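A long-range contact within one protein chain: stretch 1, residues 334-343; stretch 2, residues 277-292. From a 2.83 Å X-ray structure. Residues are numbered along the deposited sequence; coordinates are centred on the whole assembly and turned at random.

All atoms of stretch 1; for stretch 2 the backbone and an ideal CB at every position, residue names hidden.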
ATOM      1  N   GLY A 334      -7.722 -16.910 -12.353  1.00 62.73           N
ATOM      2  CA  GLY A 334      -7.702 -16.319 -11.012  1.00 62.61           C
ATOM      3  C   GLY A 334      -8.368 -17.199  -9.983  1.00 61.05           C
ATOM      4  O   GLY A 334      -8.774 -16.722  -8.940  1.00 56.19           O
ATOM      5  N   LYS A 335      -8.478 -18.492 -10.289  1.00 63.21           N
ATOM      6  CA  LYS A 335      -9.198 -19.438  -9.427  1.00 63.19           C
ATOM      7  C   LYS A 335      -8.257 -20.614  -9.121  1.00 67.83           C
ATOM      8  O   LYS A 335      -7.389 -20.948  -9.927  1.00 74.16           O
ATOM      9  CB  LYS A 335     -10.454 -19.898 -10.148  1.00 62.03           C
ATOM     10  CG  LYS A 335     -11.427 -20.720  -9.326  1.00 62.20           C
ATOM     11  CD  LYS A 335     -12.497 -21.301 -10.219  1.00 62.92           C
ATOM     12  CE  LYS A 335     -12.615 -22.787 -10.033  1.00 66.80           C
ATOM     13  NZ  LYS A 335     -13.647 -23.367 -10.941  1.00 70.78           N
ATOM     14  N   ILE A 336      -8.417 -21.242  -7.967  1.00 68.37           N
ATOM     15  CA  ILE A 336      -7.496 -22.292  -7.562  1.00 72.95           C
ATOM     16  C   ILE A 336      -7.757 -23.634  -8.299  1.00 77.58           C
ATOM     17  O   ILE A 336      -8.880 -24.137  -8.290  1.00 77.90           O
ATOM     18  CB  ILE A 336      -7.537 -22.459  -6.029  1.00 73.24           C
ATOM     19  CG1 ILE A 336      -6.941 -21.208  -5.351  1.00 68.48           C
ATOM     20  CG2 ILE A 336      -6.781 -23.701  -5.607  1.00 73.89           C
ATOM     21  CD1 ILE A 336      -7.119 -21.171  -3.839  1.00 67.39           C
ATOM     22  N   ASN A 337      -6.702 -24.176  -8.935  1.00 77.75           N
ATOM     23  CA  ASN A 337      -6.742 -25.421  -9.740  1.00 75.16           C
ATOM     24  C   ASN A 337      -6.713 -26.660  -8.917  1.00 77.63           C
ATOM     25  O   ASN A 337      -7.095 -27.720  -9.387  1.00 82.15           O
ATOM     26  CB  ASN A 337      -5.467 -25.560 -10.580  1.00 78.69           C
ATOM     27  CG  ASN A 337      -5.571 -24.920 -11.940  1.00 86.05           C
ATOM     28  OD1 ASN A 337      -6.649 -24.837 -12.539  1.00 88.86           O
ATOM     29  ND2 ASN A 337      -4.435 -24.459 -12.448  1.00 88.62           N
ATOM     30  N   ASN A 338      -6.177 -26.557  -7.707  1.00 78.47           N
ATOM     31  CA  ASN A 338      -5.642 -27.733  -7.034  1.00 78.01           C
ATOM     32  C   ASN A 338      -5.585 -27.630  -5.507  1.00 77.20           C
ATOM     33  O   ASN A 338      -5.268 -26.582  -4.950  1.00 67.33           O
ATOM     34  CB  ASN A 338      -4.239 -28.004  -7.573  1.00 76.54           C
ATOM     35  CG  ASN A 338      -3.736 -29.372  -7.207  1.00 76.62           C
ATOM     36  OD1 ASN A 338      -4.237 -30.005  -6.282  1.00 74.69           O
ATOM     37  ND2 ASN A 338      -2.739 -29.842  -7.932  1.00 80.02           N
ATOM     38  N   LEU A 339      -5.880 -28.739  -4.836  1.00 80.52           N
ATOM     39  CA  LEU A 339      -5.872 -28.768  -3.388  1.00 78.80           C
ATOM     40  C   LEU A 339      -4.463 -28.782  -2.807  1.00 80.34           C
ATOM     41  O   LEU A 339      -4.304 -28.453  -1.643  1.00 82.28           O
ATOM     42  CB  LEU A 339      -6.615 -29.997  -2.879  1.00 80.56           C
ATOM     43  CG  LEU A 339      -8.082 -30.153  -3.255  1.00 82.54           C
ATOM     44  CD1 LEU A 339      -8.464 -31.613  -3.133  1.00 86.67           C
ATOM     45  CD2 LEU A 339      -8.980 -29.301  -2.374  1.00 83.80           C
ATOM     46  N   ASP A 340      -3.444 -29.156  -3.591  1.00 86.49           N
ATOM     47  CA  ASP A 340      -2.157 -29.606  -3.004  1.00 88.11           C
ATOM     48  C   ASP A 340      -0.847 -28.946  -3.448  1.00 91.87           C
ATOM     49  O   ASP A 340      -0.084 -28.478  -2.590  1.00 99.73           O
ATOM     50  CB  ASP A 340      -2.018 -31.111  -3.186  1.00 90.22           C
ATOM     51  CG  ASP A 340      -2.775 -31.882  -2.121  1.00 97.42           C
ATOM     52  OD1 ASP A 340      -2.396 -31.723  -0.940  1.00 99.86           O
ATOM     53  OD2 ASP A 340      -3.741 -32.622  -2.450  1.00 92.80           O
ATOM     54  N   ASP A 341      -0.581 -28.892  -4.756  1.00 88.51           N
ATOM     55  CA  ASP A 341       0.784 -28.608  -5.256  1.00 81.01           C
ATOM     56  C   ASP A 341       1.241 -27.153  -5.113  1.00 72.11           C
ATOM     57  O   ASP A 341       1.511 -26.460  -6.102  1.00 66.95           O
ATOM     58  CB  ASP A 341       0.924 -29.049  -6.712  1.00 81.27           C
ATOM     59  CG  ASP A 341       0.700 -30.527  -6.891  1.00 85.74           C
ATOM     60  OD1 ASP A 341       0.649 -31.253  -5.863  1.00 89.85           O
ATOM     61  OD2 ASP A 341       0.576 -30.960  -8.059  1.00 83.79           O
ATOM     62  N   LYS A 342       1.352 -26.710  -3.870  1.00 67.99           N
ATOM     63  CA  LYS A 342       1.787 -25.356  -3.585  1.00 70.71           C
ATOM     64  C   LYS A 342       3.104 -25.029  -4.300  1.00 71.05           C
ATOM     65  O   LYS A 342       4.039 -25.811  -4.273  1.00 72.31           O
ATOM     66  CB  LYS A 342       1.942 -25.159  -2.070  1.00 69.25           C
ATOM     67  CG  LYS A 342       0.634 -25.254  -1.312  1.00 70.60           C
ATOM     68  CD  LYS A 342       0.695 -24.588   0.049  1.00 68.34           C
ATOM     69  CE  LYS A 342      -0.641 -24.691   0.766  1.00 68.68           C
ATOM     70  NZ  LYS A 342      -0.727 -23.702   1.861  1.00 70.26           N
ATOM     71  N   ALA A 343       3.176 -23.872  -4.942  1.00 71.63           N
ATOM     72  CA  ALA A 343       4.461 -23.387  -5.439  1.00 68.33           C
ATOM     73  C   ALA A 343       4.879 -22.219  -4.570  1.00 62.42           C
ATOM     74  O   ALA A 343       4.051 -21.599  -3.922  1.00 59.78           O
ATOM     75  CB  ALA A 343       4.369 -22.980  -6.908  1.00 67.76           C
ATOM     76  N   UNK A 277     -20.304 -24.277  -4.422  1.00 86.59           N
ATOM     77  CA  UNK A 277     -20.645 -25.264  -5.448  1.00 88.32           C
ATOM     78  C   UNK A 277     -19.522 -25.441  -6.478  1.00 86.04           C
ATOM     79  O   UNK A 277     -19.772 -25.820  -7.615  1.00 89.83           O
ATOM     80  CB  UNK A 277     -21.936 -24.852  -6.157  1.00 88.32           C
ATOM     81  N   UNK A 278     -18.286 -25.162  -6.082  1.00 83.37           N
ATOM     82  CA  UNK A 278     -17.134 -25.473  -6.923  1.00 81.72           C
ATOM     83  C   UNK A 278     -16.381 -26.673  -6.367  1.00 81.12           C
ATOM     84  O   UNK A 278     -15.875 -26.629  -5.233  1.00 76.90           O
ATOM     85  CB  UNK A 278     -16.202 -24.264  -7.032  1.00 81.72           C
ATOM     86  N   UNK A 279     -16.286 -27.721  -7.183  1.00 80.78           N
ATOM     87  CA  UNK A 279     -15.601 -28.965  -6.800  1.00 83.34           C
ATOM     88  C   UNK A 279     -14.411 -28.788  -5.847  1.00 80.74           C
ATOM     89  O   UNK A 279     -14.327 -29.482  -4.830  1.00 79.21           O
ATOM     90  CB  UNK A 279     -15.112 -29.672  -8.066  1.00 83.34           C
ATOM     91  N   UNK A 280     -13.503 -27.868  -6.167  1.00 76.59           N
ATOM     92  CA  UNK A 280     -12.277 -27.688  -5.376  1.00 75.74           C
ATOM     93  C   UNK A 280     -12.426 -26.652  -4.249  1.00 75.03           C
ATOM     94  O   UNK A 280     -12.387 -27.001  -3.079  1.00 81.36           O
ATOM     95  CB  UNK A 280     -11.131 -27.269  -6.299  1.00 75.74           C
ATOM     96  N   UNK A 281     -12.593 -25.386  -4.595  1.00 71.60           N
ATOM     97  CA  UNK A 281     -12.695 -24.322  -3.590  1.00 69.55           C
ATOM     98  C   UNK A 281     -13.464 -24.738  -2.337  1.00 70.93           C
ATOM     99  O   UNK A 281     -13.057 -24.411  -1.219  1.00 66.45           O
ATOM    100  CB  UNK A 281     -13.369 -23.096  -4.209  1.00 69.55           C
ATOM    101  N   UNK A 282     -14.589 -25.435  -2.530  1.00 73.74           N
ATOM    102  CA  UNK A 282     -15.493 -25.775  -1.420  1.00 75.20           C
ATOM    103  C   UNK A 282     -14.779 -26.556  -0.296  1.00 76.43           C
ATOM    104  O   UNK A 282     -15.187 -26.549   0.870  1.00 72.89           O
ATOM    105  CB  UNK A 282     -16.671 -26.597  -1.948  1.00 75.20           C
ATOM    106  N   UNK A 283     -13.689 -27.205  -0.665  1.00 77.56           N
ATOM    107  CA  UNK A 283     -12.882 -27.926   0.281  1.00 80.47           C
ATOM    108  C   UNK A 283     -11.849 -27.045   0.978  1.00 76.58           C
ATOM    109  O   UNK A 283     -11.498 -27.300   2.115  1.00 78.10           O
ATOM    110  CB  UNK A 283     -12.183 -29.088  -0.428  1.00 80.47           C
ATOM    111  N   UNK A 284     -11.379 -25.999   0.314  1.00 74.23           N
ATOM    112  CA  UNK A 284     -10.328 -25.140   0.884  1.00 73.58           C
ATOM    113  C   UNK A 284     -10.828 -24.070   1.867  1.00 74.30           C
ATOM    114  O   UNK A 284     -10.032 -23.284   2.381  1.00 73.91           O
ATOM    115  CB  UNK A 284      -9.580 -24.446  -0.256  1.00 73.58           C
ATOM    116  N   UNK A 285     -12.126 -24.007   2.124  1.00 74.91           N
ATOM    117  CA  UNK A 285     -12.637 -22.929   2.962  1.00 73.32           C
ATOM    118  C   UNK A 285     -11.999 -23.048   4.326  1.00 69.41           C
ATOM    119  O   UNK A 285     -11.640 -24.122   4.728  1.00 73.55           O
ATOM    120  CB  UNK A 285     -14.163 -22.969   3.064  1.00 73.32           C
ATOM    121  N   UNK A 286     -11.836 -21.941   5.027  1.00 67.22           N
ATOM    122  CA  UNK A 286     -11.288 -21.968   6.372  1.00 67.64           C
ATOM    123  C   UNK A 286      -9.854 -22.473   6.449  1.00 70.64           C
ATOM    124  O   UNK A 286      -9.333 -22.689   7.550  1.00 73.73           O
ATOM    125  CB  UNK A 286     -12.176 -22.839   7.263  1.00 67.64           C
ATOM    126  N   UNK A 287      -9.221 -22.684   5.291  1.00 69.44           N
ATOM    127  CA  UNK A 287      -7.869 -23.254   5.217  1.00 68.08           C
ATOM    128  C   UNK A 287      -6.818 -22.218   4.784  1.00 64.25           C
ATOM    129  O   UNK A 287      -7.150 -21.157   4.274  1.00 62.58           O
ATOM    130  CB  UNK A 287      -7.858 -24.434   4.243  1.00 68.08           C
ATOM    131  N   UNK A 288      -5.549 -22.550   4.972  1.00 63.29           N
ATOM    132  CA  UNK A 288      -4.446 -21.692   4.558  1.00 61.48           C
ATOM    133  C   UNK A 288      -4.031 -21.989   3.100  1.00 61.25           C
ATOM    134  O   UNK A 288      -3.307 -22.946   2.837  1.00 59.91           O
ATOM    135  CB  UNK A 288      -3.255 -21.879   5.500  1.00 61.48           C
ATOM    136  N   UNK A 289      -4.494 -21.171   2.154  1.00 59.88           N
ATOM    137  CA  UNK A 289      -4.208 -21.396   0.733  1.00 58.80           C
ATOM    138  C   UNK A 289      -3.091 -20.522   0.223  1.00 58.55           C
ATOM    139  O   UNK A 289      -2.541 -20.777  -0.844  1.00 60.08           O
ATOM    140  CB  UNK A 289      -5.464 -21.152  -0.106  1.00 58.80           C
ATOM    141  N   UNK A 290      -2.792 -19.457   0.950  1.00 58.44           N
ATOM    142  CA  UNK A 290      -1.608 -18.672   0.666  1.00 57.95           C
ATOM    143  C   UNK A 290      -0.904 -18.292   1.953  1.00 58.50           C
ATOM    144  O   UNK A 290      -1.534 -18.121   3.005  1.00 56.72           O
ATOM    145  CB  UNK A 290      -1.970 -17.420  -0.136  1.00 57.95           C
ATOM    146  N   UNK A 291       0.408 -18.143   1.845  1.00 57.49           N
ATOM    147  CA  UNK A 291       1.259 -17.947   2.993  1.00 58.40           C
ATOM    148  C   UNK A 291       2.407 -17.032   2.583  1.00 59.48           C
ATOM    149  O   UNK A 291       3.043 -17.250   1.549  1.00 64.60           O
ATOM    150  CB  UNK A 291       1.773 -19.282   3.536  1.00 58.40           C
ATOM    151  N   UNK A 292       2.660 -16.014   3.396  1.00 54.37           N
ATOM    152  CA  UNK A 292       3.546 -14.937   3.034  1.00 50.47           C
ATOM    153  C   UNK A 292       4.627 -14.925   4.106  1.00 50.81           C
ATOM    154  O   UNK A 292       4.302 -14.800   5.285  1.00 54.31           O
ATOM    155  CB  UNK A 292       2.815 -13.597   2.925  1.00 50.47           C
TER

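Position 277 lies beyond the reach of stretch 1, which sets no demand on it; the residue is Ala-277. At 278 the CA-to-CB bond points toward stretch 1, and the ideal CB stands 4.8 Å from Lys-335 NZ. A short acid would suit, as would a polar acceptor. The residue is Asp-278, whose OD1 lies 2.7 Å from Lys-335 NZ in a hydrogen-bonded salt bridge. Its other oxygen, OD2, accepts a bond from the backbone N of the residue at 281 (N to Asp-278 OD2, 3.1 Å) and a weak one from the backbone N of the residue at 280 (N to Asp-278 OD2, 3.3 Å), so one carboxylate both holds the lysine and steadies the following turn.

Position 279 points sideways with nothing of stretch 1 near its CB, so many residues would fit; it is Ala-279. Position 280 faces stretch 1, its ideal CB 4.3 Å from Ile-336 O and 4.9 Å from Leu-339 CD2. An aliphatic chain suits the apolar part, though a donor could also use the carbonyl. Ile-280 takes the apolar course: its CG2 is 4.2 Å from Leu-339 CD2 and 4.4 Å from Ile-336 CG2, while CD1 comes within a tight 3.0 Å of Asn-337 O.

The CB at 281 points sideways with no close neighbour, so only a longer side chain could reach across. Leu-281 does, placing CD1 3.9 Å from Lys-335 CG and 4.1 Å from Ile-336 CB. Position 282 points away and is free of stretch 1; Ser-282 OG instead bonds to Asp-278 O at 2.7 Å.

At 283 the ideal CB is 3.8 Å from Leu-339 CD2, where an aliphatic or long polar chain could cover the leucine. Gln-283 lies against Leu-339. Position 284 points toward the gap between Leu-339 CD2 and Ile-336 CD1, 5.3 and 5.4 Å from its ideal CB, which favours a medium-sized apolar residue. Leu-284 fills it, CD1 3.7 Å from Ile-336 CG2 and CD2 3.7 Å from Leu-339 CD2.

Positions 285 to 287 are out of reach. The positive phi at 286, within a type II turn, favours glycine; the residues are Ile-285, Gly-286 and Lys-287.

At 288 the ideal CB is 4.8 Å from Lys-342 NZ, so an acid would be plausible. Glu-288 nevertheless receives the lysine on its backbone: Lys-342 NZ donates to Glu-288 O at 2.9 Å. Position 289, with its ideal CB 4.1 Å from Ile-336 CD1, suits a small or beta-branched residue; it is Thr-289. Position 290 points away and holds Asn-290. At 291, facing Lys-342 NZ, a polar residue is reasonable; Thr-291 OG1 donates to Glu-288 OE2 at 2.8 Å. Position 292 is out of reach of stretch 1, which leaves its choice open; it is Met-292.

Stretch 2 (277-292) ADAILSQLIGKETNTM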
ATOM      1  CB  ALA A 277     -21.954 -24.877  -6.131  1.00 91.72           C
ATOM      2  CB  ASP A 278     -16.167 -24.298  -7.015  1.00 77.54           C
ATOM      3  CG  ASP A 278     -14.962 -24.616  -7.885  1.00 76.97           C
ATOM      4  OD1 ASP A 278     -15.153 -24.687  -9.116  1.00 77.24           O
ATOM      5  OD2 ASP A 278     -13.841 -24.813  -7.353  1.00 72.98           O
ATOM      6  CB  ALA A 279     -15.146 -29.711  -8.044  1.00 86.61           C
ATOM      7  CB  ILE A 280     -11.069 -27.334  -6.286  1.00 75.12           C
ATOM      8  CG1 ILE A 280     -10.527 -28.607  -6.959  1.00 77.83           C
ATOM      9  CG2 ILE A 280      -9.949 -26.691  -5.494  1.00 71.80           C
ATOM     10  CD1 ILE A 280      -9.819 -28.376  -8.282  1.00 77.23           C
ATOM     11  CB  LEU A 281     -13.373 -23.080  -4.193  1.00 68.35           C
ATOM     12  CG  LEU A 281     -12.470 -22.068  -4.889  1.00 66.36           C
ATOM     13  CD1 LEU A 281     -11.605 -22.725  -5.946  1.00 66.25           C
ATOM     14  CD2 LEU A 281     -13.324 -20.986  -5.511  1.00 67.22           C
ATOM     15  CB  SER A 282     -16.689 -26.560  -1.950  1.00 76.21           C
ATOM     16  OG  SER A 282     -16.257 -27.611  -2.781  1.00 78.83           O
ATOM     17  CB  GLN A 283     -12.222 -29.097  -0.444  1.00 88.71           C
ATOM     18  CG  GLN A 283     -13.271 -30.009  -1.083  1.00 94.88           C
ATOM     19  CD  GLN A 283     -12.702 -31.139  -1.910  1.00 99.46           C
ATOM     20  OE1 GLN A 283     -13.204 -31.405  -2.995  1.00101.24           O
ATOM     21  NE2 GLN A 283     -11.659 -31.808  -1.414  1.00101.04           N
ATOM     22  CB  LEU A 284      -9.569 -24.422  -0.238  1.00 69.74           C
ATOM     23  CG  LEU A 284      -8.968 -25.347  -1.288  1.00 71.50           C
ATOM     24  CD1 LEU A 284      -8.508 -24.517  -2.484  1.00 70.60           C
ATOM     25  CD2 LEU A 284      -7.828 -26.174  -0.706  1.00 70.35           C
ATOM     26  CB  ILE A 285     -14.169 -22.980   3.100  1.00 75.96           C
ATOM     27  CG1 ILE A 285     -14.840 -22.730   1.741  1.00 78.16           C
ATOM     28  CG2 ILE A 285     -14.648 -21.948   4.117  1.00 73.27           C
ATOM     29  CD1 ILE A 285     -14.583 -21.349   1.158  1.00 78.14           C
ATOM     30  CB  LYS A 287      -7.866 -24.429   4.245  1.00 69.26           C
ATOM     31  CG  LYS A 287      -8.790 -25.557   4.663  1.00 76.76           C
ATOM     32  CD  LYS A 287      -8.059 -26.585   5.516  1.00 83.68           C
ATOM     33  CE  LYS A 287      -8.986 -27.652   6.082  1.00 86.14           C
ATOM     34  NZ  LYS A 287      -9.735 -28.335   4.994  1.00 86.84           N
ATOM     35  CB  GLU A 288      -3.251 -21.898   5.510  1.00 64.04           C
ATOM     36  CG  GLU A 288      -2.112 -20.899   5.339  1.00 64.55           C
ATOM     37  CD  GLU A 288      -1.061 -20.925   6.451  1.00 65.82           C
ATOM     38  OE1 GLU A 288      -1.395 -20.965   7.657  1.00 65.22           O
ATOM     39  OE2 GLU A 288       0.136 -20.889   6.109  1.00 71.39           O
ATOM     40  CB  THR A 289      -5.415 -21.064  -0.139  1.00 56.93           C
ATOM     41  OG1 THR A 289      -5.772 -19.697   0.092  1.00 55.79           O
ATOM     42  CG2 THR A 289      -6.564 -21.979   0.182  1.00 57.96           C
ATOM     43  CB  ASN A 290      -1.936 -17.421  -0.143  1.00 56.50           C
ATOM     44  CG  ASN A 290      -2.699 -16.397   0.652  1.00 56.31           C
ATOM     45  OD1 ASN A 290      -2.125 -15.603   1.400  1.00 57.21           O
ATOM     46  ND2 ASN A 290      -4.005 -16.380   0.464  1.00 59.70           N
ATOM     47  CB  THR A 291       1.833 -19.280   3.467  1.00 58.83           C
ATOM     48  OG1 THR A 291       0.791 -20.273   3.478  1.00 56.97           O
ATOM     49  CG2 THR A 291       2.445 -19.120   4.844  1.00 58.02           C
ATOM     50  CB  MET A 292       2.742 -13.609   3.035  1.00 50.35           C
ATOM     51  CG  MET A 292       3.101 -12.590   1.943  1.00 49.32           C
ATOM     52  SD  MET A 292       2.928 -13.186   0.226  1.00 49.23           S
ATOM     53  CE  MET A 292       1.381 -14.019   0.494  1.00 54.32           C
TER
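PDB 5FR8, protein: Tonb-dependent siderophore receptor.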